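Local coordinates for protein peptidoglycan D,D-transpeptidase MrdA (Pseudomonas aeruginosa, PDB 7KIS) that probably cross-links peptidoglycan as a penicillin-binding D,D-transpeptidase of the cell wall, and is seen here bound to a diazabicyclooctane inhibitor, at residues R563-F568 / M584-E589; G321-G326 / A457-L462; G265-I270 / S285-D290. All blocks are in the same frame, centred on the assembly; numbering follows the deposited sequence.

Contact 1: R563-F568 / M584-E589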
loop_
_atom_site.group_PDB
_atom_site.type_symbol
_atom_site.label_atom_id
_atom_site.label_comp_id
_atom_site.label_asym_id
_atom_site.label_seq_id
_atom_site.Cartn_x
_atom_site.Cartn_y
_atom_site.Cartn_z
ATOM N N ARG A 563 -19.956 -1.275 10.561
ATOM C CA ARG A 563 -19.682 -2.423 9.707
ATOM C C ARG A 563 -18.174 -2.624 9.539
ATOM O O ARG A 563 -17.355 -1.962 10.182
ATOM C CB ARG A 563 -20.389 -2.239 8.370
ATOM C CG ARG A 563 -21.827 -1.757 8.497
ATOM C CD ARG A 563 -22.243 -0.916 7.301
ATOM N NE ARG A 563 -23.696 -0.848 7.161
ATOM C CZ ARG A 563 -24.442 0.165 7.589
ATOM N NH1 ARG A 563 -23.876 1.205 8.186
ATOM N NH2 ARG A 563 -25.757 0.140 7.419
ATOM N N ASP A 564 -17.792 -3.548 8.658
ATOM C CA ASP A 564 -16.401 -3.917 8.450
ATOM C C ASP A 564 -15.893 -3.393 7.109
ATOM O O ASP A 564 -16.663 -3.146 6.176
ATOM C CB ASP A 564 -16.204 -5.437 8.559
ATOM C CG ASP A 564 -17.156 -6.231 7.685
ATOM O OD1 ASP A 564 -17.574 -5.730 6.623
ATOM O OD2 ASP A 564 -17.481 -7.377 8.062
ATOM N N HIS A 565 -14.574 -3.222 7.029
ATOM C CA HIS A 565 -13.953 -2.605 5.862
ATOM C C HIS A 565 -13.950 -3.538 4.656
ATOM O O HIS A 565 -13.732 -4.748 4.781
ATOM C CB HIS A 565 -12.516 -2.192 6.183
ATOM C CG HIS A 565 -12.354 -1.544 7.522
ATOM N ND1 HIS A 565 -13.170 -0.525 7.960
ATOM C CD2 HIS A 565 -11.465 -1.768 8.519
ATOM C CE1 HIS A 565 -12.794 -0.150 9.169
ATOM N NE2 HIS A 565 -11.761 -0.889 9.531
ATOM N N ALA A 566 -14.195 -2.961 3.482
ATOM C CA ALA A 566 -14.122 -3.676 2.215
ATOM C C ALA A 566 -12.745 -3.491 1.587
ATOM O O ALA A 566 -12.200 -2.383 1.573
ATOM C CB ALA A 566 -15.207 -3.188 1.256
ATOM N N LEU A 567 -12.186 -4.582 1.066
ATOM C CA LEU A 567 -10.845 -4.584 0.500
ATOM C C LEU A 567 -10.870 -5.173 -0.904
ATOM O O LEU A 567 -11.651 -6.081 -1.200
ATOM C CB LEU A 567 -9.866 -5.384 1.374
ATOM C CG LEU A 567 -9.093 -4.640 2.465
ATOM C CD1 LEU A 567 -10.030 -4.140 3.549
ATOM C CD2 LEU A 567 -8.025 -5.538 3.066
ATOM N N PHE A 568 -10.002 -4.645 -1.768
ATOM C CA PHE A 568 -9.821 -5.203 -3.107
ATOM C C PHE A 568 -8.449 -4.803 -3.622
ATOM O O PHE A 568 -8.125 -3.612 -3.661
ATOM C CB PHE A 568 -10.912 -4.717 -4.066
ATOM C CG PHE A 568 -10.948 -5.462 -5.378
ATOM C CD1 PHE A 568 -10.091 -5.128 -6.411
ATOM C CD2 PHE A 568 -11.845 -6.490 -5.579
ATOM C CE1 PHE A 568 -10.127 -5.803 -7.614
ATOM C CE2 PHE A 568 -11.885 -7.175 -6.778
ATOM C CZ PHE A 568 -11.024 -6.829 -7.797
ATOM N N MET A 584 -8.619 0.188 0.400
ATOM C CA MET A 584 -9.285 -0.086 1.669
ATOM C C MET A 584 -10.333 1.000 1.888
ATOM O O MET A 584 -9.986 2.173 2.065
ATOM C CB MET A 584 -8.277 -0.121 2.816
ATOM C CG MET A 584 -8.783 -0.791 4.082
ATOM S SD MET A 584 -9.787 0.289 5.118
ATOM C CE MET A 584 -8.796 1.779 5.112
ATOM N N VAL A 585 -11.607 0.618 1.865
ATOM C CA VAL A 585 -12.716 1.535 2.113
ATOM C C VAL A 585 -13.284 1.232 3.492
ATOM O O VAL A 585 -13.813 0.138 3.727
ATOM C CB VAL A 585 -13.802 1.420 1.031
ATOM C CG1 VAL A 585 -14.978 2.323 1.365
ATOM C CG2 VAL A 585 -13.227 1.768 -0.332
ATOM N N GLU A 586 -13.170 2.196 4.404
ATOM C CA GLU A 586 -13.623 1.992 5.774
ATOM C C GLU A 586 -15.130 1.762 5.811
ATOM O O GLU A 586 -15.906 2.567 5.288
ATOM C CB GLU A 586 -13.251 3.196 6.640
ATOM C CG GLU A 586 -11.779 3.258 7.022
ATOM C CD GLU A 586 -11.519 4.169 8.207
ATOM O OE1 GLU A 586 -12.476 4.814 8.684
ATOM O OE2 GLU A 586 -10.358 4.241 8.661
ATOM N N ASN A 587 -15.537 0.652 6.433
ATOM C CA ASN A 587 -16.950 0.312 6.611
ATOM C C ASN A 587 -17.668 0.177 5.269
ATOM O O ASN A 587 -18.798 0.639 5.098
ATOM C CB ASN A 587 -17.656 1.331 7.509
ATOM C CG ASN A 587 -16.882 1.622 8.781
ATOM O OD1 ASN A 587 -15.766 1.135 8.967
ATOM N ND2 ASN A 587 -17.471 2.418 9.665
ATOM N N GLY A 588 -17.008 -0.467 4.308
ATOM C CA GLY A 588 -17.572 -0.659 2.985
ATOM C C GLY A 588 -18.341 -1.956 2.818
ATOM O O GLY A 588 -19.156 -2.082 1.898
ATOM N N GLU A 589 -18.071 -2.927 3.695
ATOM C CA GLU A 589 -18.736 -4.229 3.725
ATOM C C GLU A 589 -18.423 -5.099 2.512
ATOM O O GLU A 589 -17.829 -6.173 2.655
ATOM C CB GLU A 589 -20.256 -4.062 3.841
ATOM C CG GLU A 589 -20.727 -3.530 5.179
ATOM C CD GLU A 589 -21.116 -4.636 6.146
ATOM O OE1 GLU A 589 -22.258 -4.613 6.649
ATOM O OE2 GLU A 589 -20.282 -5.527 6.405
#

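Contact 2: G321-G326 / A457-L462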
loop_
_atom_site.group_PDB
_atom_site.type_symbol
_atom_site.label_atom_id
_atom_site.label_comp_id
_atom_site.label_asym_id
_atom_site.label_seq_id
_atom_site.Cartn_x
_atom_site.Cartn_y
_atom_site.Cartn_z
ATOM N N GLY A 321 -2.194 2.721 9.235
ATOM C CA GLY A 321 -3.471 2.043 9.312
ATOM C C GLY A 321 -3.313 0.552 9.103
ATOM O O GLY A 321 -3.041 0.098 7.989
ATOM N N LEU A 322 -3.477 -0.219 10.171
ATOM C CA LEU A 322 -3.237 -1.655 10.152
ATOM C C LEU A 322 -4.573 -2.387 10.191
ATOM O O LEU A 322 -5.375 -2.176 11.108
ATOM C CB LEU A 322 -2.344 -2.062 11.322
ATOM C CG LEU A 322 -1.039 -1.263 11.341
ATOM C CD1 LEU A 322 -0.968 -0.358 12.563
ATOM C CD2 LEU A 322 0.167 -2.180 11.276
ATOM N N TYR A 323 -4.804 -3.246 9.201
ATOM C CA TYR A 323 -6.060 -3.959 9.062
ATOM C C TYR A 323 -5.800 -5.432 8.781
ATOM O O TYR A 323 -4.835 -5.771 8.085
ATOM C CB TYR A 323 -6.903 -3.367 7.924
ATOM C CG TYR A 323 -6.981 -1.860 7.935
ATOM C CD1 TYR A 323 -7.919 -1.202 8.719
ATOM C CD2 TYR A 323 -6.119 -1.095 7.164
ATOM C CE1 TYR A 323 -7.996 0.177 8.733
ATOM C CE2 TYR A 323 -6.187 0.285 7.172
ATOM C CZ TYR A 323 -7.127 0.916 7.959
ATOM O OH TYR A 323 -7.202 2.289 7.969
ATOM N N PRO A 324 -6.628 -6.326 9.313
ATOM C CA PRO A 324 -6.551 -7.730 8.913
ATOM C C PRO A 324 -6.847 -7.865 7.431
ATOM O O PRO A 324 -7.962 -7.562 6.981
ATOM C CB PRO A 324 -7.637 -8.406 9.765
ATOM C CG PRO A 324 -7.884 -7.465 10.896
ATOM C CD PRO A 324 -7.663 -6.096 10.334
ATOM N N PRO A 325 -5.871 -8.314 6.639
ATOM C CA PRO A 325 -6.024 -8.266 5.174
ATOM C C PRO A 325 -7.148 -9.137 4.638
ATOM O O PRO A 325 -7.496 -8.998 3.459
ATOM C CB PRO A 325 -4.658 -8.739 4.661
ATOM C CG PRO A 325 -4.056 -9.491 5.802
ATOM C CD PRO A 325 -4.566 -8.857 7.052
ATOM N N GLY A 326 -7.721 -10.016 5.455
ATOM C CA GLY A 326 -8.879 -10.783 5.046
ATOM C C GLY A 326 -8.574 -11.732 3.903
ATOM O O GLY A 326 -7.478 -12.289 3.784
ATOM N N ALA A 457 -1.741 -5.768 8.545
ATOM C CA ALA A 457 -1.140 -5.404 7.269
ATOM C C ALA A 457 -1.539 -3.981 6.911
ATOM O O ALA A 457 -2.709 -3.612 7.038
ATOM C CB ALA A 457 -1.569 -6.376 6.164
ATOM N N THR A 458 -0.555 -3.185 6.465
ATOM C CA THR A 458 -0.754 -1.825 5.989
ATOM C C THR A 458 -1.142 -1.828 4.513
ATOM O O THR A 458 -0.724 -2.711 3.757
ATOM C CB THR A 458 0.519 -1.001 6.179
ATOM O OG1 THR A 458 1.606 -1.628 5.486
ATOM C CG2 THR A 458 0.866 -0.888 7.657
ATOM N N PRO A 459 -1.938 -0.846 4.078
ATOM C CA PRO A 459 -2.368 -0.815 2.670
ATOM C C PRO A 459 -1.221 -0.743 1.677
ATOM O O PRO A 459 -1.437 -1.005 0.487
ATOM C CB PRO A 459 -3.248 0.441 2.601
ATOM C CG PRO A 459 -3.732 0.634 3.998
ATOM C CD PRO A 459 -2.599 0.198 4.879
ATOM N N ILE A 460 -0.012 -0.399 2.118
ATOM C CA ILE A 460 1.136 -0.441 1.219
ATOM C C ILE A 460 1.726 -1.847 1.178
ATOM O O ILE A 460 2.165 -2.316 0.122
ATOM C CB ILE A 460 2.180 0.611 1.641
ATOM C CG1 ILE A 460 3.478 0.443 0.845
ATOM C CG2 ILE A 460 2.448 0.540 3.137
ATOM C CD1 ILE A 460 3.335 0.751 -0.627
ATOM N N GLN A 461 1.742 -2.541 2.321
ATOM C CA GLN A 461 2.128 -3.949 2.328
ATOM C C GLN A 461 1.224 -4.768 1.415
ATOM O O GLN A 461 1.678 -5.717 0.766
ATOM C CB GLN A 461 2.085 -4.496 3.754
ATOM C CG GLN A 461 3.386 -4.352 4.519
ATOM C CD GLN A 461 3.220 -4.645 5.996
ATOM O OE1 GLN A 461 2.101 -4.769 6.491
ATOM N NE2 GLN A 461 4.335 -4.758 6.708
ATOM N N LEU A 462 -0.062 -4.412 1.353
ATOM C CA LEU A 462 -0.981 -5.086 0.443
ATOM C C LEU A 462 -0.659 -4.756 -1.008
ATOM O O LEU A 462 -0.600 -5.650 -1.860
ATOM C CB LEU A 462 -2.424 -4.693 0.767
ATOM C CG LEU A 462 -3.181 -5.478 1.838
ATOM C CD1 LEU A 462 -2.960 -4.872 3.211
ATOM C CD2 LEU A 462 -4.661 -5.515 1.507
#

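Contact 3: G265-I270 / S285-D290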
loop_
_atom_site.group_PDB
_atom_site.type_symbol
_atom_site.label_atom_id
_atom_site.label_comp_id
_atom_site.label_asym_id
_atom_site.label_seq_id
_atom_site.Cartn_x
_atom_site.Cartn_y
_atom_site.Cartn_z
ATOM N N GLY A 265 -15.240 10.527 -1.243
ATOM C CA GLY A 265 -15.444 11.087 0.075
ATOM C C GLY A 265 -15.406 10.094 1.214
ATOM O O GLY A 265 -15.437 10.512 2.380
ATOM N N ARG A 266 -15.340 8.800 0.925
ATOM C CA ARG A 266 -15.281 7.803 1.979
ATOM C C ARG A 266 -13.912 7.822 2.652
ATOM O O ARG A 266 -12.910 8.250 2.074
ATOM C CB ARG A 266 -15.548 6.408 1.411
ATOM C CG ARG A 266 -16.986 6.132 1.018
ATOM C CD ARG A 266 -17.782 5.595 2.193
ATOM N NE ARG A 266 -18.917 4.788 1.753
ATOM C CZ ARG A 266 -19.151 3.545 2.160
ATOM N NH1 ARG A 266 -20.207 2.881 1.707
ATOM N NH2 ARG A 266 -18.330 2.966 3.026
ATOM N N ARG A 267 -13.880 7.356 3.896
ATOM C CA ARG A 267 -12.623 7.266 4.619
ATOM C C ARG A 267 -11.915 5.976 4.223
ATOM O O ARG A 267 -12.552 4.933 4.051
ATOM C CB ARG A 267 -12.877 7.315 6.129
ATOM C CG ARG A 267 -13.680 8.544 6.551
ATOM C CD ARG A 267 -14.177 8.508 7.997
ATOM N NE ARG A 267 -13.510 7.516 8.835
ATOM C CZ ARG A 267 -13.944 7.150 10.038
ATOM N NH1 ARG A 267 -13.278 6.242 10.740
ATOM N NH2 ARG A 267 -15.043 7.695 10.543
ATOM N N GLY A 268 -10.601 6.049 4.068
ATOM C CA GLY A 268 -9.862 4.863 3.663
ATOM C C GLY A 268 -8.517 5.232 3.058
ATOM O O GLY A 268 -7.952 6.283 3.366
ATOM N N ALA A 269 -8.026 4.346 2.193
ATOM C CA ALA A 269 -6.704 4.506 1.607
ATOM C C ALA A 269 -6.641 3.803 0.256
ATOM O O ALA A 269 -7.261 2.756 0.056
ATOM C CB ALA A 269 -5.617 3.954 2.539
ATOM N N ILE A 270 -5.882 4.395 -0.668
ATOM C CA ILE A 270 -5.663 3.841 -2.001
ATOM C C ILE A 270 -4.187 3.988 -2.346
ATOM O O ILE A 270 -3.617 5.073 -2.198
ATOM C CB ILE A 270 -6.531 4.537 -3.069
ATOM C CG1 ILE A 270 -8.017 4.290 -2.808
ATOM C CG2 ILE A 270 -6.157 4.058 -4.462
ATOM C CD1 ILE A 270 -8.924 5.069 -3.731
ATOM N N SER A 285 -4.771 8.847 1.183
ATOM C CA SER A 285 -5.355 8.627 2.502
ATOM C C SER A 285 -6.412 9.690 2.756
ATOM O O SER A 285 -6.110 10.887 2.717
ATOM C CB SER A 285 -4.284 8.660 3.597
ATOM O OG SER A 285 -4.829 8.292 4.852
ATOM N N GLN A 286 -7.652 9.254 3.015
ATOM C CA GLN A 286 -8.817 10.111 3.183
ATOM C C GLN A 286 -9.328 10.042 4.619
ATOM O O GLN A 286 -9.315 8.963 5.224
ATOM C CB GLN A 286 -9.937 9.698 2.218
ATOM C CG GLN A 286 -10.753 10.852 1.650
ATOM C CD GLN A 286 -9.953 11.740 0.714
ATOM O OE1 GLN A 286 -8.865 11.375 0.270
ATOM N NE2 GLN A 286 -10.493 12.914 0.408
ATOM N N PRO A 287 -9.790 11.166 5.201
ATOM C CA PRO A 287 -9.887 12.516 4.628
ATOM C C PRO A 287 -8.543 13.238 4.536
ATOM O O PRO A 287 -7.513 12.653 4.882
ATOM C CB PRO A 287 -10.824 13.237 5.599
ATOM C CG PRO A 287 -10.611 12.551 6.892
ATOM C CD PRO A 287 -10.374 11.108 6.553
ATOM N N SER A 288 -8.551 14.485 4.070
ATOM C CA SER A 288 -7.328 15.248 3.879
ATOM C C SER A 288 -7.290 16.456 4.810
ATOM O O SER A 288 -8.175 16.667 5.648
ATOM C CB SER A 288 -7.214 15.707 2.421
ATOM O OG SER A 288 -7.244 14.616 1.517
ATOM N N TYR A 289 -6.224 17.238 4.661
ATOM C CA TYR A 289 -6.057 18.505 5.354
ATOM C C TYR A 289 -5.130 19.374 4.516
ATOM O O TYR A 289 -4.366 18.875 3.686
ATOM C CB TYR A 289 -5.532 18.324 6.787
ATOM C CG TYR A 289 -4.194 17.631 6.922
ATOM C CD1 TYR A 289 -3.007 18.341 6.804
ATOM C CD2 TYR A 289 -4.118 16.270 7.196
ATOM C CE1 TYR A 289 -1.781 17.715 6.940
ATOM C CE2 TYR A 289 -2.894 15.635 7.334
ATOM C CZ TYR A 289 -1.731 16.363 7.204
ATOM O OH TYR A 289 -0.514 15.736 7.341
ATOM N N ASP A 290 -5.201 20.680 4.738
ATOM C CA ASP A 290 -4.311 21.604 4.044
ATOM C C ASP A 290 -2.952 21.631 4.732
ATOM O O ASP A 290 -2.872 22.039 5.897
ATOM C CB ASP A 290 -4.910 23.006 4.005
ATOM C CG ASP A 290 -4.264 23.892 2.949
ATOM O OD1 ASP A 290 -3.193 23.522 2.422
ATOM O OD2 ASP A 290 -4.832 24.962 2.646
#

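Contact 1: R563-F568 / M584-E589
H565 and N587 meet through the imidazole edge: the backbone N-H of N587 donates to ND1 of H565 across 3.1 Å, and the donor lies only 1° out of the ring plane. In H565, chi1 of -43° sets CG beside the backbone N, anti to the carbonyl carbon. The ring lies side by side with the N587 amide and nearly parallel to it, the two planes 14° apart. The sulfur of M584 approaches the same ring obliquely, 4.4 Å from SD to the ring centroid of H565. Beyond it, M584 CG rests on L567 CD1 at 3.6 Å; the two side chains meet on the face of the sheet they share. On the face shared by A566 and V585, the small methyl of A566 leaves room for the backbone to fold back, with CB 3.7 Å from G588 C, and it also rests on V594 of helix 591-607. The backbones are also paired: A566 and V585 form a hydrogen-bonded antiparallel pair, V585 N to A566 O at 3.1 Å, and E589 N reaches D564 O at 2.9 Å. What positions N587 is a type II turn from V585 to G588. N587 takes the third place with positive phi, which asparagine tolerates well. E586 is in the second place, and its buried carboxylate forms salt bridges with R267 and R317. Together this is the open end of the hairpin of strands 566-572 and 579-585 in the central antiparallel sheet of the penicillin-binding transpeptidase fold, next to strand 536-541 with its Lys-Ser-Gly motif.

Contact 2: G321-G326 / A457-L462
The Y323 ring meets P459 at its edge: CG of the proline lies near the ring plane, 4.0 Å from Y323 CE2, and the two side chains cross at a slant. The carbonyl oxygen of A457 approaches the same ring obliquely. From outside the two segments, the H565 ring meets that of Y323 with planes at about 85°, and M584 packs on it too. In Y323, chi1 of -46° sets CG beside the backbone N, anti to the carbonyl carbon, and the tyrosine backbone pairs with A457. Y323 N donates to A457 O at 3.0 Å in an almost straight bond (175°), and A457 N returns one to Y323 O at 3.1 Å with its donor above the carbonyl plane, making a single antiparallel bridge. The A457 methyl packs against P325, its CB 4.0 Å from P325 CD. T458 CG2 touches L322 CD2 at 3.9 Å, while the other branch, OG1, caps the helix: it accepts from Q461 N at 3.3 Å, and Q461 OE1 accepts from T458 N at 3.1 Å. This reciprocal capping box ties off the first turn of helix 459-470, where proline suits the first position because no helical N-H is needed there. The amide nitrogen of Q461 is held by the carbonyls of D423 and Q412. The bridge joins the start of helix 459-470 to the loop that runs through G326, which touches the bound inhibitor, into S327, the predicted acyl-ester serine of the Ser-X-X-Lys motif in the transpeptidase active site.

Contact 3: G265-I270 / S285-D290
Q286 and R267 are set against the opposing segment by their first torsions. In R267, CG is anti to the carbonyl carbon (chi1 -55°) and lies alongside P287, 4.2 Å from its CD, the two side chains pointing the same way. In Q286, chi1 of -144° places CG 3.4 Å from R266 O, close beside CB, which is 3.3 Å from that oxygen; a bend at chi2 (67°) then turns CD away from the other strand. The CB and CG methylenes of the glutamine thus lie beside R266 O. The two backbones pair through G268 and Q286. Q286 N donates to G268 O at 3.0 Å in an almost straight bond, and G268 N returns a weak bond to Q286 O at 3.4 Å. G268 has a positive phi at which a side chain would press on the preceding carbonyl oxygen, which explains glycine here. One residue further, A269 and S285 form a non-hydrogen-bonded pair whose CA atoms are 4.4 Å apart, as is usual for such a pair. After Q286 a cis peptide bond leads into P287, where the pairing ends. The polar ends are taken up by neighbours: S285 OG binds R317 N, and the R267 guanidinium pairs with E586. This is the open end of the hairpin of strands 268-273 and 280-286. Helix 253-263 packs on Q286 through E260 and L263, helix 317-320 touches A269 on the opposite face, R317 also touches P287, and strand 579-585 continues the sheet beyond strand 268-273.

How the contacts relate
Along the chain, contacts 3, 2 and 1 come in series, each closing before the next opens, yet all lie within the transpeptidase domain. Contacts 1 and 3 each lie at the open end of a hairpin of one antiparallel sheet; their centres are about 14 Å apart, and strands 579-585 and 268-273 run side by side, with M584 N a probable donor to A269 O at 2.9 Å. Contact 2, centred about 12 Å from contact 1 and 16 Å from contact 3, packs against this sheet: L462 CD2 lies 3.7 Å from L567 CD2, while P459 rests on A269. The sheet thereby links an edge hairpin to the loop leading to the predicted active-site serine.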